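Local coordinates for predicted zincin-like metalloprotease (PDB 3E11), which is of unknown function but has a zincin-like fold and is predicted to be a metal-dependent protease, at residues P43-I52 with P66-I76; V14-F25 with I87-V95. All coordinates share one frame; numbering follows the deposited sequence.

Contact 1. Residues P43-I52 with P66-I76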
loop_
_atom_site.group_PDB
_atom_site.type_symbol
_atom_site.label_atom_id
_atom_site.label_comp_id
_atom_site.label_asym_id
_atom_site.label_seq_id
_atom_site.Cartn_x
_atom_site.Cartn_y
_atom_site.Cartn_z
ATOM N N PRO A 43 -15.413 -6.196 -0.176
ATOM C CA PRO A 43 -14.996 -6.408 -1.582
ATOM C C PRO A 43 -14.544 -5.153 -2.356
ATOM O O PRO A 43 -13.864 -5.266 -3.393
ATOM C CB PRO A 43 -16.254 -6.997 -2.236
ATOM C CG PRO A 43 -17.365 -6.592 -1.389
ATOM C CD PRO A 43 -16.825 -6.565 0.020
ATOM N N GLU A 44 -14.930 -3.977 -1.878
ATOM C CA GLU A 44 -14.568 -2.731 -2.554
ATOM C C GLU A 44 -13.104 -2.269 -2.313
ATOM O O GLU A 44 -12.630 -1.368 -3.000
ATOM C CB GLU A 44 -15.511 -1.614 -2.089
ATOM N N LEU A 45 -12.403 -2.842 -1.338
ATOM C CA LEU A 45 -11.099 -2.279 -0.940
ATOM C C LEU A 45 -9.959 -2.743 -1.827
ATOM O O LEU A 45 -9.876 -3.933 -2.153
ATOM C CB LEU A 45 -10.737 -2.679 0.485
ATOM C CG LEU A 45 -11.663 -2.254 1.622
ATOM C CD1 LEU A 45 -11.035 -2.686 2.945
ATOM C CD2 LEU A 45 -11.909 -0.757 1.580
ATOM N N LEU A 46 -9.035 -1.821 -2.140
ATOM C CA LEU A 46 -7.740 -2.165 -2.750
ATOM C C LEU A 46 -6.625 -2.214 -1.702
ATOM O O LEU A 46 -5.601 -2.843 -1.904
ATOM C CB LEU A 46 -7.352 -1.158 -3.822
ATOM C CG LEU A 46 -8.417 -0.862 -4.890
ATOM C CD1 LEU A 46 -7.855 0.081 -5.946
ATOM C CD2 LEU A 46 -8.906 -2.152 -5.500
ATOM N N GLY A 47 -6.840 -1.503 -0.603
ATOM C CA GLY A 47 -5.878 -1.444 0.462
ATOM C C GLY A 47 -6.509 -1.028 1.766
ATOM O O GLY A 47 -7.680 -0.604 1.787
ATOM N N LEU A 48 -5.736 -1.158 2.851
ATOM C CA LEU A 48 -6.240 -0.822 4.198
ATOM C C LEU A 48 -5.073 -0.436 5.098
ATOM O O LEU A 48 -4.073 -1.135 5.122
ATOM C CB LEU A 48 -6.976 -2.031 4.798
ATOM C CG LEU A 48 -7.436 -1.933 6.251
ATOM C CD1 LEU A 48 -8.481 -0.843 6.400
ATOM C CD2 LEU A 48 -7.953 -3.267 6.759
ATOM N N TYR A 49 -5.183 0.689 5.803
ATOM C CA TYR A 49 -4.141 1.108 6.719
ATOM C C TYR A 49 -4.469 0.493 8.066
ATOM O O TYR A 49 -5.597 0.631 8.579
ATOM C CB TYR A 49 -4.044 2.637 6.844
ATOM C CG TYR A 49 -2.805 3.078 7.579
ATOM C CD1 TYR A 49 -2.739 3.065 8.985
ATOM C CD2 TYR A 49 -1.694 3.518 6.887
ATOM C CE1 TYR A 49 -1.595 3.476 9.644
ATOM C CE2 TYR A 49 -0.546 3.884 7.531
ATOM C CZ TYR A 49 -0.493 3.874 8.897
ATOM O OH TYR A 49 0.660 4.278 9.492
ATOM N N VAL A 50 -3.469 -0.167 8.644
ATOM C CA VAL A 50 -3.582 -0.776 9.958
ATOM C C VAL A 50 -2.548 -0.145 10.896
ATOM O O VAL A 50 -1.328 -0.363 10.758
ATOM C CB VAL A 50 -3.350 -2.274 9.892
ATOM C CG1 VAL A 50 -3.483 -2.896 11.284
ATOM C CG2 VAL A 50 -4.285 -2.916 8.875
ATOM N N GLY A 51 -3.049 0.656 11.830
ATOM C CA GLY A 51 -2.247 1.291 12.873
ATOM C C GLY A 51 -2.057 0.377 14.050
ATOM O O GLY A 51 -3.024 -0.130 14.610
ATOM N N ILE A 52 -0.816 0.212 14.478
ATOM C CA ILE A 52 -0.465 -0.687 15.580
ATOM C C ILE A 52 -0.676 0.028 16.920
ATOM O O ILE A 52 -0.205 1.161 17.081
ATOM C CB ILE A 52 1.024 -1.124 15.491
ATOM C CG1 ILE A 52 1.305 -1.865 14.173
ATOM C CG2 ILE A 52 1.398 -2.018 16.664
ATOM C CD1 ILE A 52 0.527 -3.113 13.982
ATOM N N PRO A 66 6.338 -1.876 12.627
ATOM C CA PRO A 66 5.752 -0.901 11.704
ATOM C C PRO A 66 4.236 -0.978 11.688
ATOM O O PRO A 66 3.669 -2.046 11.906
ATOM C CB PRO A 66 6.293 -1.358 10.333
ATOM C CG PRO A 66 6.342 -2.851 10.486
ATOM C CD PRO A 66 6.715 -3.115 11.925
ATOM N N ASP A 67 3.589 0.149 11.434
ATOM C CA ASP A 67 2.222 0.155 10.914
ATOM C C ASP A 67 2.179 -0.645 9.615
ATOM O O ASP A 67 3.208 -0.852 8.972
ATOM C CB ASP A 67 1.722 1.590 10.659
ATOM C CG ASP A 67 1.248 2.309 11.925
ATOM O OD1 ASP A 67 1.300 1.717 13.046
ATOM O OD2 ASP A 67 0.838 3.483 11.808
ATOM N N ARG A 68 0.989 -1.073 9.217
ATOM C CA ARG A 68 0.869 -1.899 8.008
ATOM C C ARG A 68 -0.058 -1.200 7.013
ATOM O O ARG A 68 -1.021 -0.563 7.411
ATOM C CB ARG A 68 0.352 -3.299 8.354
ATOM C CG ARG A 68 1.381 -4.167 9.036
ATOM C CD ARG A 68 0.806 -5.500 9.584
ATOM N NE ARG A 68 1.906 -6.318 10.085
ATOM C CZ ARG A 68 2.054 -7.647 9.946
ATOM N NH1 ARG A 68 1.192 -8.403 9.270
ATOM N NH2 ARG A 68 3.125 -8.226 10.485
ATOM N N ILE A 69 0.281 -1.274 5.736
ATOM C CA ILE A 69 -0.672 -1.017 4.685
ATOM C C ILE A 69 -0.889 -2.366 3.991
ATOM O O ILE A 69 0.056 -2.964 3.453
ATOM C CB ILE A 69 -0.185 0.045 3.704
ATOM C CG1 ILE A 69 -0.138 1.428 4.396
ATOM C CG2 ILE A 69 -1.095 0.131 2.512
ATOM C CD1 ILE A 69 0.484 2.523 3.520
ATOM N N ILE A 70 -2.119 -2.858 4.067
ATOM C CA ILE A 70 -2.474 -4.108 3.390
ATOM C C ILE A 70 -2.862 -3.779 1.964
ATOM O O ILE A 70 -3.566 -2.800 1.744
ATOM C CB ILE A 70 -3.618 -4.828 4.100
ATOM C CG1 ILE A 70 -3.356 -4.936 5.619
ATOM C CG2 ILE A 70 -3.825 -6.220 3.486
ATOM C CD1 ILE A 70 -2.067 -5.611 5.988
ATOM N N ILE A 71 -2.387 -4.580 1.004
ATOM C CA ILE A 71 -2.703 -4.419 -0.427
ATOM C C ILE A 71 -3.392 -5.709 -0.844
ATOM O O ILE A 71 -2.914 -6.785 -0.516
ATOM C CB ILE A 71 -1.427 -4.172 -1.281
ATOM C CG1 ILE A 71 -0.826 -2.806 -0.960
ATOM C CG2 ILE A 71 -1.703 -4.255 -2.756
ATOM C CD1 ILE A 71 -1.686 -1.607 -1.289
ATOM N N TYR A 72 -4.547 -5.593 -1.499
ATOM C CA TYR A 72 -5.390 -6.753 -1.860
ATOM C C TYR A 72 -5.138 -7.150 -3.306
ATOM O O TYR A 72 -5.504 -6.440 -4.234
ATOM C CB TYR A 72 -6.868 -6.450 -1.599
ATOM C CG TYR A 72 -7.095 -6.219 -0.117
ATOM C CD1 TYR A 72 -6.937 -7.272 0.787
ATOM C CD2 TYR A 72 -7.348 -4.966 0.385
ATOM C CE1 TYR A 72 -7.107 -7.085 2.154
ATOM C CE2 TYR A 72 -7.508 -4.747 1.758
ATOM C CZ TYR A 72 -7.381 -5.811 2.637
ATOM O OH TYR A 72 -7.531 -5.627 3.986
ATOM N N ARG A 73 -4.497 -8.289 -3.488
ATOM C CA ARG A 73 -4.047 -8.699 -4.810
ATOM C C ARG A 73 -5.229 -8.894 -5.771
ATOM O O ARG A 73 -5.190 -8.453 -6.917
ATOM C CB ARG A 73 -3.226 -9.991 -4.660
ATOM C CG ARG A 73 -2.639 -10.545 -5.932
ATOM C CD ARG A 73 -1.579 -11.615 -5.649
ATOM N NE ARG A 73 -2.176 -12.719 -4.926
ATOM C CZ ARG A 73 -1.835 -13.121 -3.696
ATOM N NH1 ARG A 73 -0.840 -12.551 -3.014
ATOM N NH2 ARG A 73 -2.495 -14.137 -3.144
ATOM N N ASN A 74 -6.289 -9.556 -5.306
ATOM C CA ASN A 74 -7.403 -9.859 -6.225
ATOM C C ASN A 74 -8.066 -8.584 -6.766
ATOM O O ASN A 74 -8.336 -8.469 -7.980
ATOM C CB ASN A 74 -8.432 -10.756 -5.553
ATOM C CG ASN A 74 -7.924 -12.138 -5.327
ATOM O OD1 ASN A 74 -6.820 -12.485 -5.755
ATOM N ND2 ASN A 74 -8.715 -12.952 -4.658
ATOM N N THR A 75 -8.331 -7.627 -5.875
ATOM C CA THR A 75 -9.146 -6.466 -6.231
ATOM C C THR A 75 -8.313 -5.519 -7.087
ATOM O O THR A 75 -8.834 -4.918 -8.014
ATOM C CB THR A 75 -9.757 -5.750 -4.996
ATOM O OG1 THR A 75 -8.743 -5.549 -4.025
ATOM C CG2 THR A 75 -10.854 -6.577 -4.383
ATOM N N ILE A 76 -7.013 -5.431 -6.809
ATOM C CA ILE A 76 -6.054 -4.665 -7.624
ATOM C C ILE A 76 -5.951 -5.247 -9.026
ATOM O O ILE A 76 -6.013 -4.523 -10.028
ATOM C CB ILE A 76 -4.624 -4.665 -6.981
ATOM C CG1 ILE A 76 -4.574 -3.777 -5.719
ATOM C CG2 ILE A 76 -3.553 -4.217 -7.990
ATOM C CD1 ILE A 76 -4.299 -2.277 -5.972
#
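Y49 lays its ring alongside strand 67-72, flanked by I69 and the backbone of R68 and ending at D67. CG of Y49 lies anti to the backbone N (chi1 -169°), which swings the ring to this place: CD2 rests 3.6 Å from I69 CG1, and R68 O sits over one face near the rim. At the far end the hydroxyl OH gives a very short hydrogen bond to D67 OD2 (2.5 Å), ring and carboxylate planes standing almost perpendicular. The other oxygen, D67 OD1, receives I52 N from above the carboxylate plane and also a salt bridge from R57. A phenylalanine at Y49 would probably leave D67 OD2 without its hydroxyl partner, the carboxylate then held through OD1.

On the L48 and V50 side, V50 CG2 fits against I70 CG1 (3.9 Å). Farther along, the edge of the Y72 ring runs along the L46-G47 backbone, in the corner between L45 CB and L48 CB: CE2 lies 4.0 Å from L45 CB, and OH touches CB and CD2 of L48. T75 closes this end, its OG1 bonded to L45 O on a lone pair (2.7 Å) and its CB packed against L46 CD2.

Backbone bonds pair L48 with I70 and V50 with R68. This is an antiparallel strand pair, with 47-50 at the edge of the mixed sheet of a zincin-like fold.

Contact 2. Residues V14-F25 with I87-V95; sequences VAEALDGIPEEF and IDEVRKTVV
R91 grips the C-terminal turn of helix 7-19 with two hydrogen bonds to backbone carbonyls. NE meets A17 O on a lone pair at 2.9 Å, and NH2 reaches E16 O, also at 2.9 Å but from above the carbonyl plane. Both oxygens lie near the guanidinium plane, so the pair fixes the rotation of the group. A bend at chi3 (-71°) turns the otherwise extended chain toward these carbonyls, and NH1 is left to a long salt bridge with D88 OD1. G20 gives the arginine its room: a CB there would clash with NH2.

Beneath the arginine the helices pack at -56°, their axes 8.3 Å apart. A17 is the small residue at the crossing, its CB 3.5 Å from I87 O and 3.7 Å from V90 CG1. Farther along, V94 CG1 meets I21 CD1, and V95 CG1 points over the face of the F25 ring, a CH-pi contact 3.6 Å from its centroid.

The arginine's positive charge meets carbonyls at the negative end of the helix dipole, which would probably favour the pairing, while the apolar layer below joins helix 83-101 to helix 7-19 and the chain that follows it without further polar partners across the contact.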
loop_
_atom_site.group_PDB
_atom_site.type_symbol
_atom_site.label_atom_id
_atom_site.label_comp_id
_atom_site.label_asym_id
_atom_site.label_seq_id
_atom_site.Cartn_x
_atom_site.Cartn_y
_atom_site.Cartn_z
ATOM N N VAL A 14 4.922 -5.074 -5.947
ATOM C CA VAL A 14 4.832 -4.211 -4.773
ATOM C C VAL A 14 6.152 -3.472 -4.476
ATOM O O VAL A 14 6.141 -2.251 -4.170
ATOM C CB VAL A 14 4.332 -4.979 -3.539
ATOM C CG1 VAL A 14 4.331 -4.083 -2.331
ATOM C CG2 VAL A 14 2.933 -5.541 -3.819
ATOM N N ALA A 15 7.274 -4.188 -4.565
ATOM C CA ALA A 15 8.573 -3.590 -4.331
ATOM C C ALA A 15 8.806 -2.467 -5.346
ATOM O O ALA A 15 9.249 -1.391 -4.961
ATOM C CB ALA A 15 9.685 -4.602 -4.375
ATOM N N GLU A 16 8.472 -2.715 -6.612
ATOM C CA GLU A 16 8.637 -1.702 -7.668
ATOM C C GLU A 16 7.728 -0.503 -7.416
ATOM O O GLU A 16 8.119 0.632 -7.663
ATOM C CB GLU A 16 8.347 -2.278 -9.051
ATOM C CG GLU A 16 8.521 -1.264 -10.200
ATOM C CD GLU A 16 9.955 -0.833 -10.409
ATOM O OE1 GLU A 16 10.861 -1.560 -9.954
ATOM O OE2 GLU A 16 10.188 0.228 -11.035
ATOM N N ALA A 17 6.513 -0.760 -6.920
ATOM C CA ALA A 17 5.575 0.301 -6.554
ATOM C C ALA A 17 6.197 1.178 -5.447
ATOM O O ALA A 17 6.217 2.395 -5.565
ATOM C CB ALA A 17 4.251 -0.280 -6.094
ATOM N N LEU A 18 6.757 0.552 -4.411
ATOM C CA LEU A 18 7.303 1.302 -3.276
ATOM C C LEU A 18 8.537 2.091 -3.711
ATOM O O LEU A 18 8.714 3.232 -3.311
ATOM C CB LEU A 18 7.656 0.371 -2.092
ATOM C CG LEU A 18 6.533 -0.177 -1.188
ATOM C CD1 LEU A 18 7.149 -0.787 0.072
ATOM C CD2 LEU A 18 5.545 0.894 -0.782
ATOM N N ASP A 19 9.375 1.475 -4.546
ATOM C CA ASP A 19 10.590 2.126 -5.023
ATOM C C ASP A 19 10.245 3.422 -5.793
ATOM O O ASP A 19 11.035 4.335 -5.832
ATOM C CB ASP A 19 11.395 1.186 -5.932
ATOM C CG ASP A 19 12.023 -0.015 -5.172
ATOM O OD1 ASP A 19 12.012 -0.040 -3.921
ATOM O OD2 ASP A 19 12.471 -0.960 -5.849
ATOM N N GLY A 20 9.065 3.471 -6.405
ATOM C CA GLY A 20 8.640 4.620 -7.196
ATOM C C GLY A 20 7.772 5.621 -6.442
ATOM O O GLY A 20 7.254 6.554 -7.037
ATOM N N ILE A 21 7.559 5.405 -5.144
ATOM C CA ILE A 21 6.842 6.395 -4.361
ATOM C C ILE A 21 7.600 7.717 -4.388
ATOM O O ILE A 21 8.800 7.754 -4.129
ATOM C CB ILE A 21 6.625 5.928 -2.931
ATOM C CG1 ILE A 21 5.517 4.846 -2.938
ATOM C CG2 ILE A 21 6.258 7.101 -2.011
ATOM C CD1 ILE A 21 5.329 4.188 -1.619
ATOM N N PRO A 22 6.915 8.808 -4.722
ATOM C CA PRO A 22 7.606 10.089 -4.742
ATOM C C PRO A 22 8.213 10.487 -3.406
ATOM O O PRO A 22 7.652 10.148 -2.338
ATOM C CB PRO A 22 6.499 11.062 -5.168
ATOM C CG PRO A 22 5.600 10.247 -5.981
ATOM C CD PRO A 22 5.540 8.934 -5.255
ATOM N N GLU A 23 9.363 11.159 -3.478
ATOM C CA GLU A 23 10.144 11.525 -2.304
ATOM C C GLU A 23 9.336 12.360 -1.319
ATOM O O GLU A 23 9.643 12.333 -0.144
ATOM C CB GLU A 23 11.434 12.286 -2.670
ATOM C CG GLU A 23 12.575 11.395 -3.201
ATOM N N GLU A 24 8.321 13.103 -1.773
ATOM C CA GLU A 24 7.536 13.905 -0.829
ATOM C C GLU A 24 6.745 13.040 0.185
ATOM O O GLU A 24 6.382 13.538 1.239
ATOM C CB GLU A 24 6.599 14.921 -1.523
ATOM C CG GLU A 24 5.697 14.372 -2.623
ATOM C CD GLU A 24 6.318 14.459 -4.022
ATOM O OE1 GLU A 24 7.564 14.277 -4.161
ATOM O OE2 GLU A 24 5.545 14.698 -5.002
ATOM N N PHE A 25 6.527 11.759 -0.132
ATOM C CA PHE A 25 5.831 10.821 0.758
ATOM C C PHE A 25 6.775 9.890 1.552
ATOM O O PHE A 25 6.317 9.057 2.311
ATOM C CB PHE A 25 4.898 9.945 -0.096
ATOM C CG PHE A 25 3.850 10.726 -0.804
ATOM C CD1 PHE A 25 2.795 11.272 -0.097
ATOM C CD2 PHE A 25 3.928 10.949 -2.156
ATOM C CE1 PHE A 25 1.850 12.021 -0.729
ATOM C CE2 PHE A 25 2.955 11.690 -2.797
ATOM C CZ PHE A 25 1.923 12.223 -2.075
ATOM N N ILE A 87 1.560 -2.227 -10.936
ATOM C CA ILE A 87 2.537 -1.401 -10.210
ATOM C C ILE A 87 1.942 -0.034 -9.883
ATOM O O ILE A 87 1.989 0.434 -8.712
ATOM C CB ILE A 87 3.868 -1.233 -11.010
ATOM C CG1 ILE A 87 4.644 -2.570 -11.059
ATOM C CG2 ILE A 87 4.735 -0.187 -10.351
ATOM C CD1 ILE A 87 5.704 -2.663 -12.145
ATOM N N ASP A 88 1.376 0.599 -10.911
ATOM C CA ASP A 88 0.777 1.934 -10.778
ATOM C C ASP A 88 -0.365 1.954 -9.774
ATOM O O ASP A 88 -0.463 2.854 -8.937
ATOM C CB ASP A 88 0.271 2.431 -12.118
ATOM C CG ASP A 88 1.384 2.837 -13.021
ATOM O OD1 ASP A 88 2.506 2.960 -12.535
ATOM O OD2 ASP A 88 1.160 3.010 -14.229
ATOM N N GLU A 89 -1.217 0.949 -9.875
ATOM C CA GLU A 89 -2.355 0.836 -9.014
ATOM C C GLU A 89 -1.943 0.578 -7.575
ATOM O O GLU A 89 -2.524 1.139 -6.648
ATOM C CB GLU A 89 -3.287 -0.257 -9.522
ATOM C CG GLU A 89 -4.710 -0.112 -9.039
ATOM C CD GLU A 89 -5.330 1.219 -9.448
ATOM O OE1 GLU A 89 -5.104 1.680 -10.570
ATOM O OE2 GLU A 89 -6.018 1.815 -8.628
ATOM N N VAL A 90 -0.988 -0.308 -7.387
ATOM C CA VAL A 90 -0.431 -0.527 -6.040
ATOM C C VAL A 90 0.187 0.767 -5.465
ATOM O O VAL A 90 -0.086 1.139 -4.305
ATOM C CB VAL A 90 0.597 -1.660 -6.000
ATOM C CG1 VAL A 90 1.275 -1.760 -4.577
ATOM C CG2 VAL A 90 -0.057 -3.005 -6.317
ATOM N N ARG A 91 0.996 1.456 -6.267
ATOM C CA ARG A 91 1.623 2.696 -5.831
ATOM C C ARG A 91 0.558 3.709 -5.430
ATOM O O ARG A 91 0.651 4.333 -4.376
ATOM C CB ARG A 91 2.528 3.277 -6.928
ATOM C CG ARG A 91 3.426 4.396 -6.431
ATOM C CD ARG A 91 4.331 4.855 -7.544
ATOM N NE ARG A 91 5.369 3.861 -7.879
ATOM C CZ ARG A 91 5.676 3.462 -9.118
ATOM N NH1 ARG A 91 5.013 3.932 -10.183
ATOM N NH2 ARG A 91 6.655 2.578 -9.306
ATOM N N LYS A 92 -0.463 3.854 -6.275
ATOM C CA LYS A 92 -1.492 4.846 -6.040
ATOM C C LYS A 92 -2.207 4.521 -4.728
ATOM O O LYS A 92 -2.498 5.411 -3.952
ATOM C CB LYS A 92 -2.464 4.917 -7.205
ATOM C CG LYS A 92 -3.717 5.671 -6.919
ATOM C CD LYS A 92 -4.648 5.699 -8.134
ATOM C CE LYS A 92 -6.005 6.253 -7.725
ATOM N NZ LYS A 92 -6.926 6.470 -8.878
ATOM N N THR A 93 -2.427 3.240 -4.482
ATOM C CA THR A 93 -3.114 2.779 -3.284
ATOM C C THR A 93 -2.331 3.064 -1.994
ATOM O O THR A 93 -2.892 3.607 -1.041
ATOM C CB THR A 93 -3.451 1.280 -3.400
ATOM O OG1 THR A 93 -4.327 1.100 -4.513
ATOM C CG2 THR A 93 -4.115 0.745 -2.124
ATOM N N VAL A 94 -1.053 2.715 -1.991
ATOM C CA VAL A 94 -0.156 2.995 -0.867
ATOM C C VAL A 94 -0.112 4.508 -0.585
ATOM O O VAL A 94 -0.249 4.940 0.579
ATOM C CB VAL A 94 1.260 2.434 -1.118
ATOM C CG1 VAL A 94 2.196 2.846 -0.004
ATOM C CG2 VAL A 94 1.238 0.902 -1.234
ATOM N N VAL A 95 0.093 5.314 -1.635
ATOM C CA VAL A 95 0.176 6.771 -1.456
ATOM C C VAL A 95 -1.139 7.361 -0.906
ATOM O O VAL A 95 -1.135 8.195 0.020
ATOM C CB VAL A 95 0.592 7.492 -2.749
ATOM C CG1 VAL A 95 0.455 9.002 -2.591
ATOM C CG2 VAL A 95 2.035 7.159 -3.063
#

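Contacts 1 and 2 have centres 13 Å apart and meet along helix 83-101. They touch where I71 CD1 lies 3.5 Å from T93 CG2 and where L46 CD1 packs 3.7 Å from E89 OE2; V90 and V94 of contact 2 also pack on I71. Just beyond V95 the same helix carries an HExxH pattern (H96, E97, H100), consistent with a zincin metal site, although no metal is bound to it here. Contact 1 reaches the pattern through Y49, which touches E97 and stacks on H101; contact 2 includes the preceding turns, and V95 lies near the pattern without touching it. D19, ending helix 7-19, is a calcium-binding residue, with no calcium bound here; its side chain takes no part in contact 2.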